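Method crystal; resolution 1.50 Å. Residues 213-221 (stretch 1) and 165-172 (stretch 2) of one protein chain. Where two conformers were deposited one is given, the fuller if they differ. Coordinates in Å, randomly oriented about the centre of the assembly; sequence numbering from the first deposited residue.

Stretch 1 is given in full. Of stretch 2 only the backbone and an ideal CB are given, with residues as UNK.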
# COMPACT_ATOMS: atom_id res chain seq x y z
N MET A 213 15.13 3.44 6.00
CA MET A 213 15.40 2.07 5.52
C MET A 213 14.69 1.87 4.17
O MET A 213 15.36 1.37 3.22
CB MET A 213 14.93 1.07 6.59
CG MET A 213 15.13 -0.38 6.22
SD MET A 213 13.73 -1.03 5.29
CE MET A 213 12.45 -0.97 6.53
N LEU A 214 13.44 2.33 4.02
CA LEU A 214 12.65 2.09 2.79
C LEU A 214 13.21 2.94 1.65
O LEU A 214 13.23 2.44 0.54
CB LEU A 214 11.18 2.38 3.04
CG LEU A 214 10.49 1.43 4.01
CD1 LEU A 214 9.10 1.96 4.34
CD2 LEU A 214 10.40 -0.03 3.49
N GLU A 215 13.65 4.16 1.93
CA GLU A 215 14.29 5.04 0.94
C GLU A 215 15.58 4.36 0.44
O GLU A 215 15.87 4.50 -0.75
CB GLU A 215 14.55 6.41 1.55
CG GLU A 215 13.29 7.28 1.64
CD GLU A 215 12.75 7.80 0.32
OE1 GLU A 215 13.53 7.77 -0.71
OE2 GLU A 215 11.59 8.29 0.32
N ARG A 216 16.34 3.73 1.33
CA ARG A 216 17.67 3.17 0.99
C ARG A 216 17.53 1.82 0.30
O ARG A 216 18.46 1.48 -0.37
CB ARG A 216 18.63 3.16 2.19
CG ARG A 216 18.92 4.58 2.64
CD ARG A 216 19.94 4.70 3.75
NE ARG A 216 20.21 6.12 4.02
CZ ARG A 216 20.89 6.52 5.08
NH1 ARG A 216 21.36 5.60 5.92
NH2 ARG A 216 21.10 7.81 5.30
N ARG A 217 16.41 1.10 0.41
CA ARG A 217 16.27 -0.20 -0.28
C ARG A 217 15.94 0.01 -1.76
O ARG A 217 14.85 0.58 -2.08
CB ARG A 217 15.15 -1.02 0.35
CG ARG A 217 15.53 -1.68 1.64
CD ARG A 217 14.41 -2.60 2.10
NE ARG A 217 14.44 -3.89 1.46
CZ ARG A 217 14.89 -5.03 1.98
NH1 ARG A 217 15.32 -5.08 3.25
NH2 ARG A 217 14.73 -6.13 1.28
N SER A 218 16.81 -0.51 -2.64
CA SER A 218 16.63 -0.45 -4.11
C SER A 218 15.45 -1.32 -4.49
O SER A 218 14.87 -0.98 -5.55
CB SER A 218 17.85 -0.86 -4.88
OG SER A 218 18.29 -2.14 -4.47
N ASP A 219 15.00 -2.27 -3.63
CA ASP A 219 13.86 -3.16 -4.02
C ASP A 219 12.53 -2.63 -3.49
O ASP A 219 11.51 -3.34 -3.50
CB ASP A 219 14.08 -4.62 -3.61
CG ASP A 219 14.10 -4.82 -2.11
OD1 ASP A 219 14.14 -3.77 -1.38
OD2 ASP A 219 14.13 -5.98 -1.66
N VAL A 220 12.52 -1.39 -2.98
CA VAL A 220 11.24 -0.76 -2.53
C VAL A 220 10.96 0.44 -3.41
O VAL A 220 11.80 1.38 -3.43
CB VAL A 220 11.29 -0.32 -1.06
CG1 VAL A 220 10.07 0.52 -0.73
CG2 VAL A 220 11.42 -1.51 -0.09
N PHE A 221 9.91 0.38 -4.23
CA PHE A 221 9.59 1.45 -5.19
C PHE A 221 8.74 2.53 -4.54
O PHE A 221 8.95 3.67 -4.87
CB PHE A 221 8.82 0.87 -6.39
CG PHE A 221 8.47 1.87 -7.46
CD1 PHE A 221 9.44 2.29 -8.36
CD2 PHE A 221 7.20 2.45 -7.53
CE1 PHE A 221 9.13 3.25 -9.34
CE2 PHE A 221 6.89 3.36 -8.53
CZ PHE A 221 7.86 3.77 -9.42
N UNK A 165 10.96 -4.81 12.80
CA UNK A 165 11.45 -5.88 11.92
C UNK A 165 10.95 -5.79 10.50
O UNK A 165 11.07 -6.84 9.76
CB UNK A 165 11.05 -7.24 12.49
N UNK A 166 10.46 -4.64 10.06
CA UNK A 166 10.02 -4.55 8.66
C UNK A 166 11.13 -4.98 7.68
O UNK A 166 10.86 -5.77 6.74
CB UNK A 166 9.58 -3.12 8.34
N UNK A 167 12.37 -4.52 7.82
CA UNK A 167 13.48 -4.93 6.92
C UNK A 167 13.62 -6.47 6.91
O UNK A 167 13.84 -7.03 5.84
CB UNK A 167 14.80 -4.29 7.36
N UNK A 168 13.40 -7.14 8.04
CA UNK A 168 13.59 -8.60 8.17
C UNK A 168 12.44 -9.29 7.39
O UNK A 168 12.70 -10.31 6.69
CB UNK A 168 13.60 -9.03 9.64
N UNK A 169 11.25 -8.69 7.40
CA UNK A 169 10.11 -9.27 6.68
C UNK A 169 10.35 -9.07 5.16
O UNK A 169 10.06 -9.98 4.37
CB UNK A 169 8.79 -8.63 7.12
N UNK A 170 10.85 -7.92 4.73
CA UNK A 170 11.20 -7.72 3.30
C UNK A 170 12.31 -8.70 2.91
O UNK A 170 12.24 -9.27 1.78
CB UNK A 170 11.65 -6.28 3.04
N UNK A 171 13.31 -8.91 3.75
CA UNK A 171 14.38 -9.91 3.41
C UNK A 171 13.75 -11.27 3.24
O UNK A 171 14.08 -11.99 2.24
CB UNK A 171 15.46 -9.97 4.49
N UNK A 172 12.88 -11.68 4.17
CA UNK A 172 12.25 -13.01 4.08
C UNK A 172 11.48 -13.10 2.76
O UNK A 172 11.61 -14.14 2.09
CB UNK A 172 11.32 -13.26 5.27

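Position 165 lies just before a helix, at its N-cap. Its phi/psi of 83/18 has a positive phi, which by itself favours glycine. The ideal CB points away, with no atom of stretch 1 within 5.5 Å. The residue is Gly165. Its carbonyl O accepts a backbone bond from the N of 169 at 3.0 Å and a weak one from the N of 168 at 2.9 Å.

Position 166 has helical angles, and CA-to-CB points toward stretch 1. The ideal CB is 4.0 Å from Met213 CE, and the methyl groups of Leu214 lie nearby. No charge or polar group is offered here, so leucine, isoleucine, valine or methionine would suit. The residue is Leu166, with chi1 t and chi2 p. Its CG packs on Met213 CE at 3.7 Å. Its CD2 reaches Leu214 CD2 at 4.0 Å.

Position 167 points sideways. The ideal CB is 4.0 Å from Met213 SD and 4.2 Å from Arg217 NH1. Both a thioether and a guanidinium lie within reach, toward the same side. Alanine, serine or threonine could fit. The residue is Ser167, with chi1 p. Its CB lies 3.9 Å from Met213 SD, and it makes no side-chain hydrogen bond to stretch 1. Its carbonyl O is 3.6 Å from Arg217 NH1, a contact rather than a hydrogen bond.

Position 168 points away and meets nothing of stretch 1. Many residues would do, and a small polar one could bond back to the start of the helix. The residue is Ser168. Its OG donates to Gly165 O at 2.7 Å.

Position 169 is out of reach of stretch 1, which sets no preference here. The residue is Met169, with all three chi angles m.

Position 170 points toward stretch 1. Its ideal CB is 3.6 Å from Arg217 NH2 and 5.3 Å from Asp219 OD2. Asp219 already pairs with Arg217: Arg217 NE donates to Asp219 OD1 at 2.9 Å, and Arg217 NH2 to Asp219 OD2 at 3.0 Å. To one side of the guanidinium lie methyl groups of Leu214 and Val220. An aliphatic chain, such as leucine or methionine, suits this setting. The residue is Leu170, with chi1 m and chi2 t. Its CB lies over one face of the guanidinium, 3.6 Å from Arg217 NH2. Its CD1 is 3.9 Å from Leu214 CD2 and 3.9 Å from Val220 CG2, so one methyl touches both side chains.

Position 171 points sideways, with the ideal CB 5.0 Å from Arg217 NH1. A positive charge within reach favours aspartate or glutamate; asparagine or glutamine could also accept a bond. The residue is Asp171, with chi1 m; its end comes nearer. OD1 accepts from Arg217 NH1 at 3.0 Å and from Arg217 NH2 at 3.1 Å, near the plane of the guanidinium. This is a salt bridge, so Arg217 is held by two aspartates.

Position 172 is out of reach, and stretch 1 does not restrict it. The residue is Arg172, modelled in two conformers.

Stretch 2 (165-172) GLSSMLDR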
# COMPACT_ATOMS: atom_id res chain seq x y z
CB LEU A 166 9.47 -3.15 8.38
CG LEU A 166 9.24 -2.83 6.91
CD1 LEU A 166 8.25 -3.81 6.25
CD2 LEU A 166 8.74 -1.43 6.82
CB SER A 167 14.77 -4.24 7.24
OG SER A 167 15.23 -4.71 8.50
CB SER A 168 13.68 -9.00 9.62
OG SER A 168 12.42 -9.12 10.23
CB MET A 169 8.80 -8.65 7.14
CG MET A 169 8.38 -9.03 8.53
SD MET A 169 8.39 -10.78 8.90
CE MET A 169 7.02 -11.37 7.94
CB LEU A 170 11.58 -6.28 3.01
CG LEU A 170 10.47 -5.26 3.33
CD1 LEU A 170 10.96 -3.85 3.01
CD2 LEU A 170 9.15 -5.58 2.62
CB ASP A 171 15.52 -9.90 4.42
CG ASP A 171 16.44 -8.71 4.30
OD1 ASP A 171 16.23 -7.91 3.33
OD2 ASP A 171 17.36 -8.58 5.17
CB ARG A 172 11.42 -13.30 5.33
CG ARG A 172 12.28 -13.57 6.56
CD ARG A 172 11.67 -13.16 7.92
NE ARG A 172 10.34 -13.74 8.09
CZ ARG A 172 9.74 -13.97 9.27
NH1 ARG A 172 8.54 -14.53 9.30
NH2 ARG A 172 10.36 -13.64 10.39
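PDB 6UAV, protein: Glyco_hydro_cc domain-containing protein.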